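Local atomic coordinates of iron transport multicopper oxidase FET3 (Saccharomyces cerevisiae, PDB entry 1ZPU), a protein that oxidises ferrous iron to ferric iron with four copper ions and dioxygen, so that the iron can be imported through the permease FTR1. Residues Q183-N194 against A233-N244. Numbering follows the deposited sequence.
Sequences QPDTTYLLRIVN and AQRYTVLVHTKN
Leu190 and Val240 meet in the tightly packed part of this antiparallel pair, CD1 of the leucine lying 4.0 Å from CG2 of the valine. Next along the same buried face, CD1 of Ile192 lies 4.1 Å from CB of Val238; the beta-branched valines and isoleucine suit a strand, filling space close to the backbone, while Leu190 reaches further along the face. On the other face Leu189 drapes CD1 over the methyl of Thr237, whose hydroxyl turns instead to Thr101. Strands 187-194 and 235-241 are central neighbours in a six-stranded sheet of the second cupredoxin-like domain of this multicopper oxidase, and at their far end Arg235, salt-bridged to Asp437, approaches the copper ligand His62. The opposite end is more solvent-open and polar, held by hydrogen bonds, though Thr242 itself is buried. Thr242 OG1 sits between backbone N and carbonyl carbon (chi1 63°), which lets it donate to Gln183 O at 2.6 Å and accept from Thr186 N at 2.8 Å. A valine here would probably leave that carbonyl and N-H without their shared partner and the chain at Gln183-Thr186 less firmly tied. Solvent-exposed His241 suits its place because both ring nitrogens find partners: ND1 pairs with Thr187 OG1 at 2.7 Å, while NE2 donates to the anti side of Asp185 OD1 at 2.9 Å by a bent bond (133°), tilted out of both planes, the carboxylate standing nearly perpendicular to the imidazole (88°).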
ATOM      1  N   GLN A 183     -28.329  11.890   8.077  1.00 69.12           N
ATOM      2  CA  GLN A 183     -29.780  12.064   7.938  1.00 69.14           C
ATOM      3  C   GLN A 183     -30.472  10.725   8.158  1.00 69.10           C
ATOM      4  O   GLN A 183     -29.935   9.685   7.786  1.00 69.26           O
ATOM      5  CB  GLN A 183     -30.132  12.577   6.541  1.00 69.05           C
ATOM      6  CG  GLN A 183     -29.548  13.929   6.202  1.00 69.15           C
ATOM      7  CD  GLN A 183     -30.256  15.055   6.916  1.00 70.58           C
ATOM      8  OE1 GLN A 183     -31.489  15.057   7.055  1.00 71.54           O
ATOM      9  NE2 GLN A 183     -29.484  16.028   7.374  1.00 70.98           N
ATOM     10  N   PRO A 184     -31.672  10.737   8.758  1.00 69.11           N
ATOM     11  CA  PRO A 184     -32.385   9.478   8.999  1.00 69.06           C
ATOM     12  C   PRO A 184     -32.753   8.770   7.699  1.00 69.14           C
ATOM     13  O   PRO A 184     -32.911   9.424   6.663  1.00 69.21           O
ATOM     14  CB  PRO A 184     -33.663   9.934   9.706  1.00 68.89           C
ATOM     15  CG  PRO A 184     -33.844  11.365   9.275  1.00 68.82           C
ATOM     16  CD  PRO A 184     -32.447  11.902   9.226  1.00 69.31           C
ATOM     17  N   ASP A 185     -32.884   7.447   7.758  1.00 69.18           N
ATOM     18  CA  ASP A 185     -33.365   6.649   6.624  1.00 69.13           C
ATOM     19  C   ASP A 185     -32.640   6.993   5.322  1.00 68.85           C
ATOM     20  O   ASP A 185     -33.247   7.355   4.322  1.00 68.82           O
ATOM     21  CB  ASP A 185     -34.890   6.800   6.459  1.00 69.14           C
ATOM     22  CG  ASP A 185     -35.453   5.902   5.365  1.00 69.83           C
ATOM     23  OD1 ASP A 185     -35.005   4.735   5.271  1.00 70.58           O
ATOM     24  OD2 ASP A 185     -36.329   6.359   4.592  1.00 70.37           O
ATOM     25  N   THR A 186     -31.325   6.889   5.348  1.00 68.80           N
ATOM     26  CA  THR A 186     -30.511   7.242   4.194  1.00 68.56           C
ATOM     27  C   THR A 186     -29.420   6.196   4.002  1.00 68.59           C
ATOM     28  O   THR A 186     -28.826   5.712   4.965  1.00 68.65           O
ATOM     29  CB  THR A 186     -29.926   8.671   4.331  1.00 68.38           C
ATOM     30  OG1 THR A 186     -30.995   9.608   4.508  1.00 67.96           O
ATOM     31  CG2 THR A 186     -29.132   9.064   3.108  1.00 68.26           C
ATOM     32  N   THR A 187     -29.193   5.818   2.754  1.00 68.58           N
ATOM     33  CA  THR A 187     -28.125   4.896   2.427  1.00 68.74           C
ATOM     34  C   THR A 187     -26.889   5.702   2.055  1.00 68.89           C
ATOM     35  O   THR A 187     -26.909   6.484   1.098  1.00 68.90           O
ATOM     36  CB  THR A 187     -28.503   3.963   1.256  1.00 68.69           C
ATOM     37  OG1 THR A 187     -29.602   3.125   1.639  1.00 68.82           O
ATOM     38  CG2 THR A 187     -27.319   3.084   0.856  1.00 68.40           C
ATOM     39  N   TYR A 188     -25.817   5.510   2.819  1.00 68.94           N
ATOM     40  CA  TYR A 188     -24.541   6.172   2.562  1.00 68.69           C
ATOM     41  C   TYR A 188     -23.555   5.203   1.955  1.00 68.74           C
ATOM     42  O   TYR A 188     -23.431   4.063   2.416  1.00 68.88           O
ATOM     43  CB  TYR A 188     -23.958   6.734   3.853  1.00 68.32           C
ATOM     44  CG  TYR A 188     -24.659   7.967   4.342  1.00 68.50           C
ATOM     45  CD1 TYR A 188     -25.837   7.874   5.092  1.00 68.81           C
ATOM     46  CD2 TYR A 188     -24.156   9.237   4.056  1.00 67.48           C
ATOM     47  CE1 TYR A 188     -26.489   9.029   5.548  1.00 68.91           C
ATOM     48  CE2 TYR A 188     -24.799  10.388   4.497  1.00 66.77           C
ATOM     49  CZ  TYR A 188     -25.958  10.279   5.242  1.00 68.15           C
ATOM     50  OH  TYR A 188     -26.592  11.414   5.683  1.00 68.27           O
ATOM     51  N   LEU A 189     -22.859   5.645   0.913  1.00 68.76           N
ATOM     52  CA  LEU A 189     -21.683   4.919   0.437  1.00 68.77           C
ATOM     53  C   LEU A 189     -20.460   5.423   1.223  1.00 68.93           C
ATOM     54  O   LEU A 189     -20.051   6.584   1.115  1.00 68.95           O
ATOM     55  CB  LEU A 189     -21.498   5.078  -1.074  1.00 68.58           C
ATOM     56  CG  LEU A 189     -20.442   4.183  -1.732  1.00 68.55           C
ATOM     57  CD1 LEU A 189     -20.964   2.781  -1.938  1.00 69.21           C
ATOM     58  CD2 LEU A 189     -19.971   4.757  -3.050  1.00 68.73           C
ATOM     59  N   LEU A 190     -19.906   4.540   2.038  1.00 68.95           N
ATOM     60  CA  LEU A 190     -18.835   4.900   2.928  1.00 69.01           C
ATOM     61  C   LEU A 190     -17.555   4.213   2.455  1.00 68.99           C
ATOM     62  O   LEU A 190     -17.456   2.983   2.488  1.00 69.02           O
ATOM     63  CB  LEU A 190     -19.223   4.465   4.346  1.00 69.21           C
ATOM     64  CG  LEU A 190     -18.548   5.073   5.570  1.00 68.99           C
ATOM     65  CD1 LEU A 190     -19.185   4.519   6.820  1.00 68.45           C
ATOM     66  CD2 LEU A 190     -17.086   4.768   5.579  1.00 69.08           C
ATOM     67  N   ARG A 191     -16.589   5.013   2.008  1.00 68.99           N
ATOM     68  CA  ARG A 191     -15.283   4.494   1.595  1.00 69.01           C
ATOM     69  C   ARG A 191     -14.330   4.494   2.769  1.00 68.75           C
ATOM     70  O   ARG A 191     -13.876   5.546   3.208  1.00 68.90           O
ATOM     71  CB  ARG A 191     -14.674   5.344   0.480  1.00 69.04           C
ATOM     72  CG  ARG A 191     -15.543   5.573  -0.724  1.00 69.54           C
ATOM     73  CD  ARG A 191     -15.001   6.742  -1.505  1.00 71.07           C
ATOM     74  NE  ARG A 191     -16.043   7.393  -2.283  1.00 73.35           N
ATOM     75  CZ  ARG A 191     -16.370   7.021  -3.516  1.00 75.82           C
ATOM     76  NH1 ARG A 191     -15.711   6.017  -4.112  1.00 76.27           N
ATOM     77  NH2 ARG A 191     -17.348   7.654  -4.160  1.00 76.26           N
ATOM     78  N   ILE A 192     -14.014   3.314   3.275  1.00 68.61           N
ATOM     79  CA  ILE A 192     -13.105   3.221   4.410  1.00 68.84           C
ATOM     80  C   ILE A 192     -11.724   2.868   3.896  1.00 69.09           C
ATOM     81  O   ILE A 192     -11.547   1.803   3.314  1.00 69.49           O
ATOM     82  CB  ILE A 192     -13.585   2.193   5.470  1.00 68.58           C
ATOM     83  CG1 ILE A 192     -15.056   2.403   5.762  1.00 68.34           C
ATOM     84  CG2 ILE A 192     -12.858   2.377   6.776  1.00 67.33           C
ATOM     85  CD1 ILE A 192     -15.775   1.146   6.220  1.00 70.51           C
ATOM     86  N   VAL A 193     -10.760   3.768   4.094  1.00 68.93           N
ATOM     87  CA  VAL A 193      -9.400   3.557   3.603  1.00 68.83           C
ATOM     88  C   VAL A 193      -8.420   3.578   4.753  1.00 69.06           C
ATOM     89  O   VAL A 193      -8.408   4.535   5.540  1.00 69.52           O
ATOM     90  CB  VAL A 193      -8.975   4.661   2.604  1.00 68.93           C
ATOM     91  CG1 VAL A 193      -7.611   4.350   2.020  1.00 68.73           C
ATOM     92  CG2 VAL A 193     -10.003   4.834   1.483  1.00 68.66           C
ATOM     93  N   ASN A 194      -7.590   2.546   4.866  1.00 68.87           N
ATOM     94  CA  ASN A 194      -6.488   2.637   5.818  1.00 69.01           C
ATOM     95  C   ASN A 194      -5.207   3.233   5.199  1.00 69.03           C
ATOM     96  O   ASN A 194      -4.430   2.529   4.549  1.00 68.79           O
ATOM     97  CB  ASN A 194      -6.227   1.309   6.511  1.00 68.67           C
ATOM     98  CG  ASN A 194      -5.212   1.448   7.597  1.00 69.62           C
ATOM     99  OD1 ASN A 194      -4.504   2.471   7.655  1.00 71.24           O
ATOM    100  ND2 ASN A 194      -5.118   0.453   8.469  1.00 67.77           N
ATOM    101  N   ALA A 233      -3.198   0.431   3.556  1.00 68.77           N
ATOM    102  CA  ALA A 233      -3.225   0.431   2.099  1.00 68.72           C
ATOM    103  C   ALA A 233      -4.477  -0.187   1.501  1.00 68.78           C
ATOM    104  O   ALA A 233      -4.767   0.028   0.339  1.00 68.58           O
ATOM    105  CB  ALA A 233      -1.972  -0.242   1.527  1.00 68.53           C
ATOM    106  N   GLN A 234      -5.221  -0.970   2.271  1.00 69.19           N
ATOM    107  CA  GLN A 234      -6.443  -1.521   1.694  1.00 69.49           C
ATOM    108  C   GLN A 234      -7.671  -0.638   1.856  1.00 69.42           C
ATOM    109  O   GLN A 234      -7.700   0.233   2.724  1.00 69.73           O
ATOM    110  CB  GLN A 234      -6.699  -3.005   2.028  1.00 69.74           C
ATOM    111  CG  GLN A 234      -6.636  -3.485   3.458  1.00 69.86           C
ATOM    112  CD  GLN A 234      -6.567  -5.038   3.542  1.00 70.21           C
ATOM    113  OE1 GLN A 234      -5.996  -5.709   2.659  1.00 69.13           O
ATOM    114  NE2 GLN A 234      -7.160  -5.606   4.606  1.00 71.52           N
ATOM    115  N   ARG A 235      -8.650  -0.834   0.976  1.00 69.30           N
ATOM    116  CA  ARG A 235      -9.871  -0.051   0.966  1.00 69.05           C
ATOM    117  C   ARG A 235     -11.051  -0.996   1.037  1.00 69.03           C
ATOM    118  O   ARG A 235     -11.128  -1.947   0.259  1.00 69.40           O
ATOM    119  CB  ARG A 235      -9.963   0.763  -0.325  1.00 68.93           C
ATOM    120  CG  ARG A 235      -8.941   1.855  -0.453  1.00 69.32           C
ATOM    121  CD  ARG A 235      -7.593   1.346  -0.959  1.00 70.02           C
ATOM    122  NE  ARG A 235      -7.609   1.112  -2.398  1.00 69.80           N
ATOM    123  CZ  ARG A 235      -6.878   0.202  -3.035  1.00 69.65           C
ATOM    124  NH1 ARG A 235      -6.056  -0.591  -2.368  1.00 69.86           N
ATOM    125  NH2 ARG A 235      -6.988   0.070  -4.351  1.00 69.63           N
ATOM    126  N   TYR A 236     -11.958  -0.764   1.981  1.00 68.91           N
ATOM    127  CA  TYR A 236     -13.272  -1.396   1.931  1.00 68.72           C
ATOM    128  C   TYR A 236     -14.255  -0.287   1.697  1.00 68.86           C
ATOM    129  O   TYR A 236     -14.270   0.684   2.435  1.00 69.28           O
ATOM    130  CB  TYR A 236     -13.635  -2.153   3.221  1.00 68.42           C
ATOM    131  CG  TYR A 236     -12.876  -3.438   3.466  1.00 68.15           C
ATOM    132  CD1 TYR A 236     -13.509  -4.682   3.426  1.00 67.49           C
ATOM    133  CD2 TYR A 236     -11.510  -3.405   3.750  1.00 68.53           C
ATOM    134  CE1 TYR A 236     -12.773  -5.869   3.651  1.00 67.85           C
ATOM    135  CE2 TYR A 236     -10.778  -4.557   3.979  1.00 67.86           C
ATOM    136  CZ  TYR A 236     -11.399  -5.780   3.928  1.00 68.67           C
ATOM    137  OH  TYR A 236     -10.605  -6.873   4.163  1.00 68.56           O
ATOM    138  N   THR A 237     -15.052  -0.418   0.646  1.00 69.11           N
ATOM    139  CA  THR A 237     -16.196   0.461   0.430  1.00 69.16           C
ATOM    140  C   THR A 237     -17.465  -0.268   0.870  1.00 69.25           C
ATOM    141  O   THR A 237     -17.692  -1.436   0.535  1.00 69.11           O
ATOM    142  CB  THR A 237     -16.321   0.909  -1.032  1.00 69.29           C
ATOM    143  OG1 THR A 237     -15.095   1.517  -1.456  1.00 69.82           O
ATOM    144  CG2 THR A 237     -17.458   1.906  -1.182  1.00 69.18           C
ATOM    145  N   VAL A 238     -18.298   0.452   1.606  1.00 69.41           N
ATOM    146  CA  VAL A 238     -19.330  -0.147   2.421  1.00 69.31           C
ATOM    147  C   VAL A 238     -20.602   0.696   2.329  1.00 69.29           C
ATOM    148  O   VAL A 238     -20.550   1.939   2.360  1.00 69.31           O
ATOM    149  CB  VAL A 238     -18.784  -0.248   3.880  1.00 69.61           C
ATOM    150  CG1 VAL A 238     -19.803   0.141   4.913  1.00 69.71           C
ATOM    151  CG2 VAL A 238     -18.192  -1.627   4.148  1.00 70.08           C
ATOM    152  N   LEU A 239     -21.737   0.021   2.171  1.00 69.05           N
ATOM    153  CA  LEU A 239     -23.035   0.663   2.267  1.00 68.84           C
ATOM    154  C   LEU A 239     -23.481   0.656   3.726  1.00 68.73           C
ATOM    155  O   LEU A 239     -23.335  -0.357   4.412  1.00 68.67           O
ATOM    156  CB  LEU A 239     -24.067  -0.093   1.413  1.00 69.10           C
ATOM    157  CG  LEU A 239     -24.056  -0.033  -0.118  1.00 68.49           C
ATOM    158  CD1 LEU A 239     -24.901  -1.148  -0.685  1.00 67.57           C
ATOM    159  CD2 LEU A 239     -24.560   1.299  -0.629  1.00 68.40           C
ATOM    160  N   VAL A 240     -24.016   1.784   4.189  1.00 68.65           N
ATOM    161  CA  VAL A 240     -24.553   1.912   5.540  1.00 68.77           C
ATOM    162  C   VAL A 240     -25.903   2.597   5.448  1.00 69.09           C
ATOM    163  O   VAL A 240     -26.004   3.693   4.890  1.00 69.26           O
ATOM    164  CB  VAL A 240     -23.611   2.733   6.456  1.00 68.66           C
ATOM    165  CG1 VAL A 240     -24.286   3.073   7.767  1.00 68.60           C
ATOM    166  CG2 VAL A 240     -22.325   1.964   6.725  1.00 68.84           C
ATOM    167  N   HIS A 241     -26.940   1.948   5.970  1.00 69.26           N
ATOM    168  CA  HIS A 241     -28.262   2.548   5.962  1.00 69.47           C
ATOM    169  C   HIS A 241     -28.634   3.015   7.365  1.00 69.36           C
ATOM    170  O   HIS A 241     -28.613   2.230   8.326  1.00 69.33           O
ATOM    171  CB  HIS A 241     -29.316   1.596   5.376  1.00 69.81           C
ATOM    172  CG  HIS A 241     -30.634   2.261   5.071  1.00 71.44           C
ATOM    173  ND1 HIS A 241     -30.787   3.203   4.072  1.00 72.33           N
ATOM    174  CD2 HIS A 241     -31.861   2.103   5.624  1.00 72.61           C
ATOM    175  CE1 HIS A 241     -32.045   3.606   4.033  1.00 72.25           C
ATOM    176  NE2 HIS A 241     -32.720   2.949   4.958  1.00 73.07           N
ATOM    177  N   THR A 242     -28.973   4.298   7.461  1.00 69.17           N
ATOM    178  CA  THR A 242     -29.253   4.948   8.734  1.00 68.94           C
ATOM    179  C   THR A 242     -30.673   4.655   9.231  1.00 69.01           C
ATOM    180  O   THR A 242     -31.563   4.341   8.438  1.00 69.02           O
ATOM    181  CB  THR A 242     -28.993   6.478   8.644  1.00 68.85           C
ATOM    182  OG1 THR A 242     -29.884   7.068   7.698  1.00 68.28           O
ATOM    183  CG2 THR A 242     -27.552   6.759   8.205  1.00 68.53           C
ATOM    184  N   LYS A 243     -30.858   4.766  10.546  1.00 68.93           N
ATOM    185  CA  LYS A 243     -32.101   4.452  11.231  1.00 68.79           C
ATOM    186  C   LYS A 243     -33.144   5.548  11.070  1.00 68.99           C
ATOM    187  O   LYS A 243     -32.828   6.640  10.614  1.00 68.96           O
ATOM    188  CB  LYS A 243     -31.815   4.247  12.719  1.00 68.39           C
ATOM    189  CG  LYS A 243     -30.592   3.411  12.988  1.00 68.51           C
ATOM    190  CD  LYS A 243     -30.687   2.584  14.261  1.00 68.37           C
ATOM    191  CE  LYS A 243     -29.548   1.556  14.270  1.00 69.56           C
ATOM    192  NZ  LYS A 243     -29.725   0.395  15.210  1.00 69.48           N
ATOM    193  N   ASN A 244     -34.387   5.252  11.460  1.00 69.30           N
ATOM    194  CA  ASN A 244     -35.474   6.220  11.363  1.00 69.46           C
ATOM    195  C   ASN A 244     -35.498   7.251  12.487  1.00 69.55           C
ATOM    196  O   ASN A 244     -36.046   8.342  12.315  1.00 69.55           O
ATOM    197  CB  ASN A 244     -36.824   5.517  11.215  1.00 69.62           C
ATOM    198  CG  ASN A 244     -37.001   4.904   9.838  1.00 70.25           C
ATOM    199  OD1 ASN A 244     -36.118   5.027   8.985  1.00 71.06           O
ATOM    200  ND2 ASN A 244     -38.134   4.234   9.613  1.00 70.51           N
TER